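Local structure of RNA-dependent RNA Polymerase (Bombyx mori cytoplasmic polyhedrosis virus, 6TZ0) at residues G530-W535 with Q725-G730; V541-I546 with N718-L723; F43-S48 with T169-L174; R147-V152 with T205-C210. The protein catalyses RNA-templated RNA synthesis, making viral plus strands during transcription and complementary minus strands during genome replication. All coordinates share one frame; numbering follows the deposited sequence.

Contact 1 of 4, residues G530-W535 with Q725-G730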
loop_
_atom_site.group_PDB
_atom_site.type_symbol
_atom_site.label_atom_id
_atom_site.label_comp_id
_atom_site.label_asym_id
_atom_site.label_seq_id
_atom_site.Cartn_x
_atom_site.Cartn_y
_atom_site.Cartn_z
ATOM N N GLY A 530 12.224 16.890 15.108
ATOM C CA GLY A 530 12.949 17.312 16.294
ATOM C C GLY A 530 14.327 16.701 16.427
ATOM O O GLY A 530 15.253 17.356 16.912
ATOM N N GLU A 531 14.490 15.454 15.989
ATOM C CA GLU A 531 15.804 14.828 16.060
ATOM C C GLU A 531 16.753 15.418 15.029
ATOM O O GLU A 531 17.950 15.554 15.295
ATOM C CB GLU A 531 15.689 13.316 15.883
ATOM C CG GLU A 531 14.876 12.639 16.973
ATOM C CD GLU A 531 15.480 12.786 18.365
ATOM O OE1 GLU A 531 16.722 12.835 18.494
ATOM O OE2 GLU A 531 14.700 12.851 19.339
ATOM N N MET A 532 16.242 15.790 13.857
ATOM C CA MET A 532 17.087 16.451 12.869
ATOM C C MET A 532 17.446 17.862 13.311
ATOM O O MET A 532 18.577 18.316 13.108
ATOM C CB MET A 532 16.388 16.487 11.517
ATOM C CG MET A 532 16.228 15.140 10.882
ATOM S SD MET A 532 15.485 15.214 9.242
ATOM C CE MET A 532 13.781 15.497 9.670
ATOM N N LEU A 533 16.487 18.565 13.910
ATOM C CA LEU A 533 16.741 19.876 14.494
ATOM C C LEU A 533 17.763 19.815 15.620
ATOM O O LEU A 533 18.565 20.740 15.772
ATOM C CB LEU A 533 15.417 20.462 14.979
ATOM C CG LEU A 533 14.622 21.438 14.111
ATOM C CD1 LEU A 533 14.419 20.983 12.706
ATOM C CD2 LEU A 533 13.264 21.519 14.759
ATOM N N TYR A 534 17.781 18.726 16.390
ATOM C CA TYR A 534 18.816 18.569 17.407
ATOM C C TYR A 534 20.166 18.233 16.785
ATOM O O TYR A 534 21.169 18.895 17.071
ATOM C CB TYR A 534 18.417 17.498 18.418
ATOM C CG TYR A 534 19.490 17.256 19.447
ATOM C CD1 TYR A 534 19.769 18.207 20.414
ATOM C CD2 TYR A 534 20.230 16.083 19.448
ATOM C CE1 TYR A 534 20.746 18.005 21.344
ATOM C CE2 TYR A 534 21.219 15.873 20.380
ATOM C CZ TYR A 534 21.469 16.839 21.326
ATOM O OH TYR A 534 22.444 16.640 22.269
ATOM N N TRP A 535 20.219 17.216 15.931
ATOM C CA TRP A 535 21.502 16.758 15.416
ATOM C C TRP A 535 22.087 17.649 14.335
ATOM O O TRP A 535 23.210 17.391 13.896
ATOM C CB TRP A 535 21.405 15.335 14.867
ATOM C CG TRP A 535 21.330 14.293 15.915
ATOM C CD1 TRP A 535 20.235 13.589 16.292
ATOM C CD2 TRP A 535 22.400 13.853 16.750
ATOM N NE1 TRP A 535 20.556 12.719 17.302
ATOM C CE2 TRP A 535 21.883 12.867 17.604
ATOM C CE3 TRP A 535 23.748 14.199 16.860
ATOM C CZ2 TRP A 535 22.663 12.219 18.552
ATOM C CZ3 TRP A 535 24.519 13.555 17.796
ATOM C CH2 TRP A 535 23.977 12.577 18.630
ATOM N N GLN A 725 11.178 16.092 4.081
ATOM C CA GLN A 725 11.304 17.239 4.972
ATOM C C GLN A 725 12.783 17.547 5.115
ATOM O O GLN A 725 13.537 16.741 5.665
ATOM C CB GLN A 725 10.648 16.967 6.321
ATOM C CG GLN A 725 9.142 17.080 6.269
ATOM C CD GLN A 725 8.466 16.616 7.532
ATOM O OE1 GLN A 725 9.072 15.953 8.367
ATOM N NE2 GLN A 725 7.211 16.999 7.700
ATOM N N LEU A 726 13.196 18.697 4.604
ATOM C CA LEU A 726 14.593 19.104 4.584
ATOM C C LEU A 726 14.893 19.985 5.786
ATOM O O LEU A 726 14.181 20.958 6.040
ATOM C CB LEU A 726 14.917 19.847 3.289
ATOM C CG LEU A 726 16.302 20.462 3.126
ATOM C CD1 LEU A 726 17.371 19.425 3.224
ATOM C CD2 LEU A 726 16.399 21.170 1.798
ATOM N N VAL A 727 15.946 19.638 6.519
ATOM C CA VAL A 727 16.440 20.441 7.628
ATOM C C VAL A 727 17.862 20.863 7.299
ATOM O O VAL A 727 18.697 20.024 6.950
ATOM C CB VAL A 727 16.383 19.677 8.962
ATOM C CG1 VAL A 727 17.020 20.487 10.072
ATOM C CG2 VAL A 727 14.947 19.339 9.317
ATOM N N VAL A 728 18.125 22.167 7.369
ATOM C CA VAL A 728 19.443 22.738 7.097
ATOM C C VAL A 728 19.786 23.640 8.275
ATOM O O VAL A 728 19.261 24.751 8.371
ATOM C CB VAL A 728 19.486 23.528 5.783
ATOM C CG1 VAL A 728 20.857 24.083 5.555
ATOM C CG2 VAL A 728 19.080 22.672 4.606
ATOM N N ASN A 729 20.668 23.170 9.162
ATOM C CA ASN A 729 21.240 23.936 10.281
ATOM C C ASN A 729 20.179 24.449 11.255
ATOM O O ASN A 729 20.114 25.634 11.572
ATOM C CB ASN A 729 22.113 25.088 9.778
ATOM C CG ASN A 729 23.445 24.625 9.287
ATOM O OD1 ASN A 729 24.080 23.784 9.909
ATOM N ND2 ASN A 729 23.894 25.184 8.173
ATOM N N GLY A 730 19.364 23.528 11.755
ATOM C CA GLY A 730 18.339 23.900 12.710
ATOM C C GLY A 730 17.164 24.631 12.109
ATOM O O GLY A 730 16.431 25.308 12.828
#

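Contact 2 of 4, residues V541-I546 with N718-L723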
loop_
_atom_site.group_PDB
_atom_site.type_symbol
_atom_site.label_atom_id
_atom_site.label_comp_id
_atom_site.label_asym_id
_atom_site.label_seq_id
_atom_site.Cartn_x
_atom_site.Cartn_y
_atom_site.Cartn_z
ATOM N N VAL A 541 29.822 16.775 13.061
ATOM C CA VAL A 541 28.779 15.826 12.705
ATOM C C VAL A 541 28.727 15.701 11.185
ATOM O O VAL A 541 28.896 16.687 10.459
ATOM C CB VAL A 541 27.422 16.240 13.326
ATOM C CG1 VAL A 541 26.921 17.583 12.808
ATOM C CG2 VAL A 541 26.387 15.176 13.137
ATOM N N LEU A 542 28.585 14.471 10.704
ATOM C CA LEU A 542 28.463 14.185 9.281
ATOM C C LEU A 542 27.081 13.615 9.013
ATOM O O LEU A 542 26.722 12.566 9.555
ATOM C CB LEU A 542 29.535 13.210 8.812
ATOM C CG LEU A 542 29.438 12.912 7.319
ATOM C CD1 LEU A 542 29.674 14.170 6.522
ATOM C CD2 LEU A 542 30.407 11.838 6.902
ATOM N N LEU A 543 26.318 14.300 8.178
ATOM C CA LEU A 543 24.952 13.921 7.871
ATOM C C LEU A 543 24.942 13.095 6.594
ATOM O O LEU A 543 25.730 13.347 5.680
ATOM C CB LEU A 543 24.094 15.173 7.717
ATOM C CG LEU A 543 24.103 16.044 8.974
ATOM C CD1 LEU A 543 23.420 17.362 8.743
ATOM C CD2 LEU A 543 23.458 15.333 10.145
ATOM N N SER A 544 24.066 12.096 6.535
ATOM C CA SER A 544 24.007 11.208 5.377
ATOM C C SER A 544 22.557 10.877 5.062
ATOM O O SER A 544 21.925 10.098 5.781
ATOM C CB SER A 544 24.813 9.934 5.615
ATOM O OG SER A 544 24.750 9.073 4.494
ATOM N N SER A 545 22.035 11.464 3.988
ATOM C CA SER A 545 20.725 11.099 3.455
ATOM C C SER A 545 20.915 10.145 2.280
ATOM O O SER A 545 20.639 10.469 1.130
ATOM C CB SER A 545 19.952 12.343 3.035
ATOM O OG SER A 545 19.727 13.202 4.129
ATOM N N ILE A 546 21.414 8.951 2.599
ATOM C CA ILE A 546 21.729 7.958 1.579
ATOM C C ILE A 546 20.445 7.467 0.916
ATOM O O ILE A 546 19.439 7.194 1.585
ATOM C CB ILE A 546 22.562 6.816 2.193
ATOM C CG1 ILE A 546 22.927 5.753 1.156
ATOM C CG2 ILE A 546 21.919 6.236 3.439
ATOM C CD1 ILE A 546 23.887 6.239 0.134
ATOM N N ASN A 718 25.848 19.955 6.725
ATOM C CA ASN A 718 24.856 20.830 7.328
ATOM C C ASN A 718 23.467 20.725 6.703
ATOM O O ASN A 718 22.691 21.677 6.781
ATOM C CB ASN A 718 25.356 22.274 7.293
ATOM C CG ASN A 718 25.837 22.696 5.928
ATOM O OD1 ASN A 718 25.667 21.980 4.944
ATOM N ND2 ASN A 718 26.480 23.851 5.865
ATOM N N SER A 719 23.106 19.579 6.132
ATOM C CA SER A 719 21.767 19.416 5.577
ATOM C C SER A 719 21.374 17.948 5.607
ATOM O O SER A 719 22.196 17.074 5.326
ATOM C CB SER A 719 21.683 19.953 4.145
ATOM O OG SER A 719 22.482 19.194 3.259
ATOM N N ILE A 720 20.112 17.684 5.929
ATOM C CA ILE A 720 19.624 16.325 6.117
ATOM C C ILE A 720 18.192 16.243 5.592
ATOM O O ILE A 720 17.432 17.211 5.672
ATOM C CB ILE A 720 19.752 15.905 7.605
ATOM C CG1 ILE A 720 19.591 14.399 7.783
ATOM C CG2 ILE A 720 18.825 16.699 8.527
ATOM C CD1 ILE A 720 20.735 13.613 7.245
ATOM N N VAL A 721 17.845 15.104 4.991
ATOM C CA VAL A 721 16.539 14.891 4.372
ATOM C C VAL A 721 15.940 13.615 4.944
ATOM O O VAL A 721 16.593 12.569 4.944
ATOM C CB VAL A 721 16.626 14.760 2.837
ATOM C CG1 VAL A 721 15.240 14.703 2.234
ATOM C CG2 VAL A 721 17.439 15.866 2.207
ATOM N N LEU A 722 14.695 13.690 5.403
ATOM C CA LEU A 722 13.953 12.479 5.717
ATOM C C LEU A 722 12.474 12.741 5.498
ATOM O O LEU A 722 11.943 13.726 6.018
ATOM C CB LEU A 722 14.198 12.016 7.155
ATOM C CG LEU A 722 13.581 10.664 7.506
ATOM C CD1 LEU A 722 14.206 9.587 6.648
ATOM C CD2 LEU A 722 13.760 10.355 8.970
ATOM N N LEU A 723 11.835 11.849 4.728
ATOM C CA LEU A 723 10.392 11.851 4.458
ATOM C C LEU A 723 9.935 13.150 3.802
ATOM O O LEU A 723 8.891 13.702 4.154
ATOM C CB LEU A 723 9.586 11.567 5.725
ATOM C CG LEU A 723 9.821 10.184 6.324
ATOM C CD1 LEU A 723 9.063 10.028 7.628
ATOM C CD2 LEU A 723 9.422 9.126 5.328
#

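Contact 3 of 4, residues F43-S48 with T169-L174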
loop_
_atom_site.group_PDB
_atom_site.type_symbol
_atom_site.label_atom_id
_atom_site.label_comp_id
_atom_site.label_asym_id
_atom_site.label_seq_id
_atom_site.Cartn_x
_atom_site.Cartn_y
_atom_site.Cartn_z
ATOM N N PHE A 43 -12.337 38.201 -19.843
ATOM C CA PHE A 43 -11.425 38.538 -18.758
ATOM C C PHE A 43 -10.019 38.033 -19.037
ATOM O O PHE A 43 -9.039 38.745 -18.795
ATOM C CB PHE A 43 -11.953 37.955 -17.450
ATOM C CG PHE A 43 -11.090 38.241 -16.261
ATOM C CD1 PHE A 43 -11.075 39.501 -15.691
ATOM C CD2 PHE A 43 -10.308 37.245 -15.696
ATOM C CE1 PHE A 43 -10.290 39.769 -14.594
ATOM C CE2 PHE A 43 -9.518 37.509 -14.597
ATOM C CZ PHE A 43 -9.509 38.772 -14.047
ATOM N N LEU A 44 -9.898 36.807 -19.539
ATOM C CA LEU A 44 -8.574 36.251 -19.772
ATOM C C LEU A 44 -7.920 36.799 -21.028
ATOM O O LEU A 44 -6.692 36.755 -21.136
ATOM C CB LEU A 44 -8.648 34.725 -19.854
ATOM C CG LEU A 44 -9.020 33.988 -18.566
ATOM C CD1 LEU A 44 -9.221 32.518 -18.836
ATOM C CD2 LEU A 44 -7.951 34.181 -17.516
ATOM N N PHE A 45 -8.696 37.322 -21.973
ATOM C CA PHE A 45 -8.177 37.725 -23.275
ATOM C C PHE A 45 -8.708 39.092 -23.664
ATOM O O PHE A 45 -9.225 39.295 -24.763
ATOM C CB PHE A 45 -8.531 36.704 -24.344
ATOM C CG PHE A 45 -8.111 35.315 -24.002
ATOM C CD1 PHE A 45 -6.774 34.983 -23.926
ATOM C CD2 PHE A 45 -9.059 34.332 -23.780
ATOM C CE1 PHE A 45 -6.386 33.705 -23.608
ATOM C CE2 PHE A 45 -8.677 33.048 -23.467
ATOM C CZ PHE A 45 -7.340 32.734 -23.383
ATOM N N ASN A 46 -8.603 40.048 -22.750
ATOM C CA ASN A 46 -8.976 41.421 -23.047
ATOM C C ASN A 46 -7.987 42.029 -24.038
ATOM O O ASN A 46 -6.837 41.598 -24.150
ATOM C CB ASN A 46 -9.020 42.242 -21.758
ATOM C CG ASN A 46 -9.717 43.578 -21.926
ATOM O OD1 ASN A 46 -10.220 43.902 -23.000
ATOM N ND2 ASN A 46 -9.738 44.368 -20.860
ATOM N N ASN A 47 -8.455 43.036 -24.776
ATOM C CA ASN A 47 -7.628 43.642 -25.814
ATOM C C ASN A 47 -6.676 44.678 -25.226
ATOM O O ASN A 47 -5.620 44.960 -25.803
ATOM C CB ASN A 47 -8.532 44.270 -26.875
ATOM C CG ASN A 47 -7.816 44.532 -28.182
ATOM O OD1 ASN A 47 -6.646 44.194 -28.349
ATOM N ND2 ASN A 47 -8.522 45.146 -29.121
ATOM N N SER A 48 -7.018 45.236 -24.063
ATOM C CA SER A 48 -6.273 46.351 -23.491
ATOM C C SER A 48 -4.920 45.952 -22.914
ATOM O O SER A 48 -4.114 46.839 -22.616
ATOM C CB SER A 48 -7.114 47.028 -22.407
ATOM O OG SER A 48 -7.349 46.148 -21.323
ATOM N N THR A 169 0.665 38.003 -20.535
ATOM C CA THR A 169 1.158 37.836 -21.894
ATOM C C THR A 169 1.437 36.379 -22.209
ATOM O O THR A 169 1.252 35.964 -23.353
ATOM C CB THR A 169 2.415 38.665 -22.121
ATOM O OG1 THR A 169 3.471 38.153 -21.307
ATOM C CG2 THR A 169 2.149 40.096 -21.739
ATOM N N TYR A 170 1.850 35.583 -21.214
ATOM C CA TYR A 170 1.953 34.139 -21.436
ATOM C C TYR A 170 0.595 33.499 -21.707
ATOM O O TYR A 170 0.473 32.674 -22.622
ATOM C CB TYR A 170 2.641 33.449 -20.257
ATOM C CG TYR A 170 4.147 33.470 -20.339
ATOM C CD1 TYR A 170 4.817 32.595 -21.184
ATOM C CD2 TYR A 170 4.900 34.339 -19.567
ATOM C CE1 TYR A 170 6.189 32.599 -21.271
ATOM C CE2 TYR A 170 6.276 34.350 -19.646
ATOM C CZ TYR A 170 6.912 33.476 -20.498
ATOM O OH TYR A 170 8.281 33.478 -20.585
ATOM N N VAL A 171 -0.436 33.876 -20.939
ATOM C CA VAL A 171 -1.784 33.341 -21.149
ATOM C C VAL A 171 -2.316 33.730 -22.526
ATOM O O VAL A 171 -2.891 32.899 -23.242
ATOM C CB VAL A 171 -2.726 33.798 -20.014
ATOM C CG1 VAL A 171 -4.177 33.501 -20.338
ATOM C CG2 VAL A 171 -2.379 33.086 -18.726
ATOM N N LYS A 172 -2.064 34.971 -22.951
ATOM C CA LYS A 172 -2.563 35.414 -24.250
ATOM C C LYS A 172 -1.781 34.785 -25.400
ATOM O O LYS A 172 -2.370 34.406 -26.416
ATOM C CB LYS A 172 -2.525 36.937 -24.336
ATOM C CG LYS A 172 -3.215 37.490 -25.568
ATOM C CD LYS A 172 -3.088 38.994 -25.667
ATOM C CE LYS A 172 -3.993 39.691 -24.677
ATOM N NZ LYS A 172 -3.974 41.166 -24.877
ATOM N N LEU A 173 -0.462 34.647 -25.265
ATOM C CA LEU A 173 0.312 34.042 -26.337
ATOM C C LEU A 173 0.143 32.534 -26.417
ATOM O O LEU A 173 0.441 31.953 -27.463
ATOM C CB LEU A 173 1.790 34.372 -26.180
ATOM C CG LEU A 173 2.269 35.782 -26.484
ATOM C CD1 LEU A 173 3.730 35.908 -26.111
ATOM C CD2 LEU A 173 2.060 36.087 -27.950
ATOM N N LEU A 174 -0.314 31.880 -25.352
ATOM C CA LEU A 174 -0.503 30.437 -25.420
ATOM C C LEU A 174 -1.940 30.011 -25.675
ATOM O O LEU A 174 -2.154 28.937 -26.242
ATOM C CB LEU A 174 -0.007 29.769 -24.132
ATOM C CG LEU A 174 1.501 29.757 -23.867
ATOM C CD1 LEU A 174 1.795 29.247 -22.475
ATOM C CD2 LEU A 174 2.222 28.917 -24.901
#

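Contact 4 of 4, residues R147-V152 with T205-C210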
loop_
_atom_site.group_PDB
_atom_site.type_symbol
_atom_site.label_atom_id
_atom_site.label_comp_id
_atom_site.label_asym_id
_atom_site.label_seq_id
_atom_site.Cartn_x
_atom_site.Cartn_y
_atom_site.Cartn_z
ATOM N N ARG A 147 -11.883 28.167 -15.176
ATOM C CA ARG A 147 -12.312 28.840 -13.954
ATOM C C ARG A 147 -11.181 28.917 -12.938
ATOM O O ARG A 147 -11.043 29.917 -12.225
ATOM C CB ARG A 147 -13.513 28.117 -13.364
ATOM C CG ARG A 147 -14.733 28.207 -14.234
ATOM C CD ARG A 147 -15.891 27.470 -13.631
ATOM N NE ARG A 147 -17.048 27.509 -14.511
ATOM C CZ ARG A 147 -18.183 26.867 -14.277
ATOM N NH1 ARG A 147 -19.186 26.961 -15.138
ATOM N NH2 ARG A 147 -18.313 26.126 -13.186
ATOM N N GLU A 148 -10.345 27.878 -12.878
ATOM C CA GLU A 148 -9.189 27.905 -11.991
ATOM C C GLU A 148 -8.151 28.913 -12.466
ATOM O O GLU A 148 -7.552 29.630 -11.648
ATOM C CB GLU A 148 -8.592 26.505 -11.885
ATOM C CG GLU A 148 -9.538 25.502 -11.248
ATOM C CD GLU A 148 -8.930 24.127 -11.105
ATOM O OE1 GLU A 148 -7.806 23.916 -11.599
ATOM O OE2 GLU A 148 -9.576 23.252 -10.501
ATOM N N LEU A 149 -7.950 29.009 -13.786
ATOM C CA LEU A 149 -7.057 30.035 -14.314
ATOM C C LEU A 149 -7.622 31.437 -14.083
ATOM O O LEU A 149 -6.866 32.374 -13.795
ATOM C CB LEU A 149 -6.792 29.779 -15.798
ATOM C CG LEU A 149 -5.756 30.684 -16.466
ATOM C CD1 LEU A 149 -4.406 30.503 -15.813
ATOM C CD2 LEU A 149 -5.662 30.415 -17.945
ATOM N N CYS A 150 -8.951 31.589 -14.167
ATOM C CA CYS A 150 -9.591 32.859 -13.832
ATOM C C CYS A 150 -9.397 33.217 -12.368
ATOM O O CYS A 150 -9.210 34.392 -12.037
ATOM C CB CYS A 150 -11.084 32.824 -14.164
ATOM S SG CYS A 150 -11.501 32.953 -15.904
ATOM N N ALA A 151 -9.414 32.218 -11.480
ATOM C CA ALA A 151 -9.181 32.477 -10.060
ATOM C C ALA A 151 -7.759 32.961 -9.805
ATOM O O ALA A 151 -7.555 33.926 -9.052
ATOM C CB ALA A 151 -9.476 31.223 -9.244
ATOM N N VAL A 152 -6.774 32.330 -10.456
ATOM C CA VAL A 152 -5.376 32.736 -10.286
ATOM C C VAL A 152 -5.144 34.148 -10.827
ATOM O O VAL A 152 -4.531 34.996 -10.159
ATOM C CB VAL A 152 -4.436 31.716 -10.955
ATOM C CG1 VAL A 152 -3.003 32.185 -10.895
ATOM C CG2 VAL A 152 -4.549 30.387 -10.272
ATOM N N THR A 205 -2.141 21.145 -20.505
ATOM C CA THR A 205 -1.497 21.065 -19.197
ATOM C C THR A 205 -0.916 22.412 -18.786
ATOM O O THR A 205 -0.620 22.644 -17.606
ATOM C CB THR A 205 -0.405 20.000 -19.202
ATOM O OG1 THR A 205 0.581 20.335 -20.182
ATOM C CG2 THR A 205 -0.991 18.644 -19.524
ATOM N N PHE A 206 -0.754 23.323 -19.741
ATOM C CA PHE A 206 -0.141 24.599 -19.414
ATOM C C PHE A 206 -1.094 25.559 -18.744
ATOM O O PHE A 206 -0.637 26.542 -18.160
ATOM C CB PHE A 206 0.463 25.224 -20.652
ATOM C CG PHE A 206 1.713 24.573 -21.046
ATOM C CD1 PHE A 206 2.884 24.873 -20.376
ATOM C CD2 PHE A 206 1.724 23.612 -22.027
ATOM C CE1 PHE A 206 4.045 24.250 -20.704
ATOM C CE2 PHE A 206 2.885 22.988 -22.361
ATOM C CZ PHE A 206 4.042 23.310 -21.694
ATOM N N VAL A 207 -2.395 25.283 -18.776
ATOM C CA VAL A 207 -3.318 26.006 -17.913
ATOM C C VAL A 207 -2.984 25.728 -16.455
ATOM O O VAL A 207 -2.886 26.649 -15.634
ATOM C CB VAL A 207 -4.766 25.619 -18.254
ATOM C CG1 VAL A 207 -5.748 26.354 -17.360
ATOM C CG2 VAL A 207 -5.046 25.901 -19.707
ATOM N N TYR A 208 -2.726 24.459 -16.132
ATOM C CA TYR A 208 -2.351 24.087 -14.776
ATOM C C TYR A 208 -0.951 24.573 -14.435
ATOM O O TYR A 208 -0.681 24.927 -13.281
ATOM C CB TYR A 208 -2.437 22.574 -14.609
ATOM C CG TYR A 208 -3.785 21.977 -14.932
ATOM C CD1 TYR A 208 -4.894 22.269 -14.155
ATOM C CD2 TYR A 208 -3.931 21.060 -15.963
ATOM C CE1 TYR A 208 -6.123 21.720 -14.434
ATOM C CE2 TYR A 208 -5.157 20.493 -16.242
ATOM C CZ TYR A 208 -6.249 20.826 -15.472
ATOM O OH TYR A 208 -7.477 20.272 -15.731
ATOM N N THR A 209 -0.058 24.601 -15.425
ATOM C CA THR A 209 1.283 25.144 -15.219
ATOM C C THR A 209 1.239 26.636 -14.897
ATOM O O THR A 209 1.931 27.099 -13.981
ATOM C CB THR A 209 2.137 24.889 -16.460
ATOM O OG1 THR A 209 2.138 23.488 -16.754
ATOM C CG2 THR A 209 3.561 25.342 -16.239
ATOM N N CYS A 210 0.424 27.400 -15.634
ATOM C CA CYS A 210 0.224 28.812 -15.333
ATOM C C CYS A 210 -0.446 29.018 -13.982
ATOM O O CYS A 210 -0.122 29.984 -13.282
ATOM C CB CYS A 210 -0.605 29.479 -16.431
ATOM S SG CYS A 210 0.222 29.681 -18.016
#

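Contact 1 of 4, residues G530-W535 with Q725-G730
M532 and L533 meet V727 through aliphatic groups; the flat groups of the helix stand aside. The rings of the helix, Y534 and W535, take no part in the contact. They pack on one another instead: Y534 CD2 lies 3.9 Å above one face of the W535 ring, offset toward the rim. The contact itself is aliphatic. Helix 530-535 runs nearly parallel to strand 725-727, with an angle of 19° between the two directions. M532 and V727 point toward the opposite segment.

M532 reaches V727 along much of its length. Its CB lies 3.9 Å from V727 CG2. The chain bends at chi3 (-76°), which brings M532 CE to 4.0 Å from the same methyl, V727 CG2. M532 CE also approaches the backbone O of Q725, at 4.2 Å. L533 meets V727 at about a right angle. Its CD1 lies against both valine methyls, 3.7 Å from V727 CG1 and 3.8 Å from V727 CG2. V727 is thus wedged between two neighbouring helix side chains. Further along, the backbone of L533 passes close to G730, with L533 O 4.4 Å from G730 CA. G730 has positive phi, and its O takes a hydrogen bond from W272 NE1.

No hydrogen bond joins the two segments. The strand is held by its own sheet, where V727 pairs with I720 and L726 with W733. M532 also touches M683 on strand 682-687. The arrangement is that of the polymerase palm, with a helix packed on the beta hairpin 720-727, whose place after the catalytic strands is consistent with polymerase motif E.

Contact 2 of 4, residues V541-I546 with N718-L723
S545 and V721 are joined by the hydrogen bond that crosses this contact. V721 N donates to S545 OG at 2.8 Å, with an N-H...O angle of 155°. S545 points toward the other segment. Its OG stands beside its own backbone N and anti to the carbonyl carbon (chi1 -61°), and from there it meets the V721 backbone. The buried S545 OG thus takes the N-H of V721, on the outermost strand of its small sheet. V721 CB lies close to the same oxygen, 3.7 Å from S545 OG. The backbone partners of the first strand lie in its own sheet. L543 and S545 pair with S716 and E714, and S544 pairs with E684.

The apolar packing runs through I720 and L543. The end of I720 comes close to the first strand: I720 CD1 lies 3.7 Å from L543 CB. The same CD1 is 3.7 Å from S544 N, so it sits over the strand backbone. L543 also packs against peptide groups: L543 CD1 lies 3.4 Å from S719 N, and its CB 3.6 Å from S719 O.

One further polar side chain belongs to the second segment alone. S719 OG is hydrogen-bonded to S716 OG, at the end of strand 711-716. I720 and L722 also touch M683 of strand 682-687.

Strand 541-548 carries D547, seen to bind magnesium, and the side chain of V721 is about 7 Å from that of D681, another magnesium ligand. The contact sets the hairpin strand 720-722 against the antiparallel sheet that carries the metal-binding D547, in the polymerase palm beside its active site.

Contact 3 of 4, residues F43-S48 with T169-L174
The C-terminal end of helix 37-44 meets helix 166-175 here, through L44, F45 and N46 on one side and V171 and K172 on the other. F45 is the first residue to leave helical geometry. Its ring turns an edge to the second helix: V171 O lies in the ring plane, 3.6 Å from F45 CE1. The F45 and V171 side chains cross at about a right angle, with F45 CE1 4.0 Å from V171 CG1. L44 CB rests on one face of the ring, offset toward the rim. H41 and H176 also meet this ring.

The polar part is carried by K172. Its NZ donates to N46 O at 3.0 Å. The C=O...N angle is 165°, so the ammonium approaches the carbonyl nearly head-on. The lysine chain bends at chi3 (-75°), which places CE 3.5 Å from N46 O. A second carbonyl, I49 O, also accepts from K172 NZ. One lysine therefore grips the loop at two points after the helix ends.

L44 packs on W146 and C150 of helix 145-160, and its side chain is about 8 Å from that of the ATP-binding R147. The arrangement is a helix end and its following loop docked on the N-terminal helical region, near its nucleotide site.

Contact 4 of 4, residues R147-V152 with T205-C210
L149 and V207 form the centre of a helix-helix contact in the N-terminal domain of the polymerase, between helices 145-160 and 206-218. Segments 147-152 and 206-210 of these helices run in nearly the same direction, 22° apart, with axes 9.5 Å apart at the closest. The two side chains cross at about a right angle. L149 points toward the second helix, and its CB lies 3.9 Å from V207 CG1. With L149 CG anti to the backbone N (chi1 -174°), the two methyls that branch from it divide between V207 and C210. L149 CD2 touches V207 CG1 at 4.1 Å. The other branch, L149 CD1, faces the next turn of the second helix and meets C210 CB at 4.0 Å. L149 thus spans the V207 and C210 positions.

E148 and Y208 meet differently. Their side chains lie obliquely to each other, and the carboxylate and ring planes are 65° apart. The carboxylate comes to the ring edge, with OE1 in the ring plane. No hydrogen bond joins the two segments. The polar ends are held by a nearby loop instead: E148 OE2 accepts from F142 N, and Y208 OH is hydrogen-bonded to K139 N. This ties both side chains to the chain just before helix 145-160.

R147 does not reach the second helix. It is seen to bind ATP, so the same helix that packs here also supplies a nucleotide-site residue. V207 and C210 also touch F175 of helix 166-175. At the edge of the ring, Y208 CE1 is 4.0 Å from E148 OE1.

In the fold
The contacts form two pairs. Contacts 1 and 2 lie in the catalytic region and share the sheet of strands 720-722 and 725-727; V727 O and I720 N join them by a probable hydrogen bond. Contacts 3 and 4 lie among N-terminal helices; their centres are about 35 to 45 Å from those of contacts 1 and 2. They meet where V171 CG1 packs on L149 CD2. Contacts 1, 2 and 4 are buried. Contact 3 is partly buried, and its loop reaches the surface. Chemistry follows place: contacts 1 and 4 have no hydrogen bond between their segments, contact 2 uses a serine beside the metal site, and contact 3 uses a lysine on loop carbonyls.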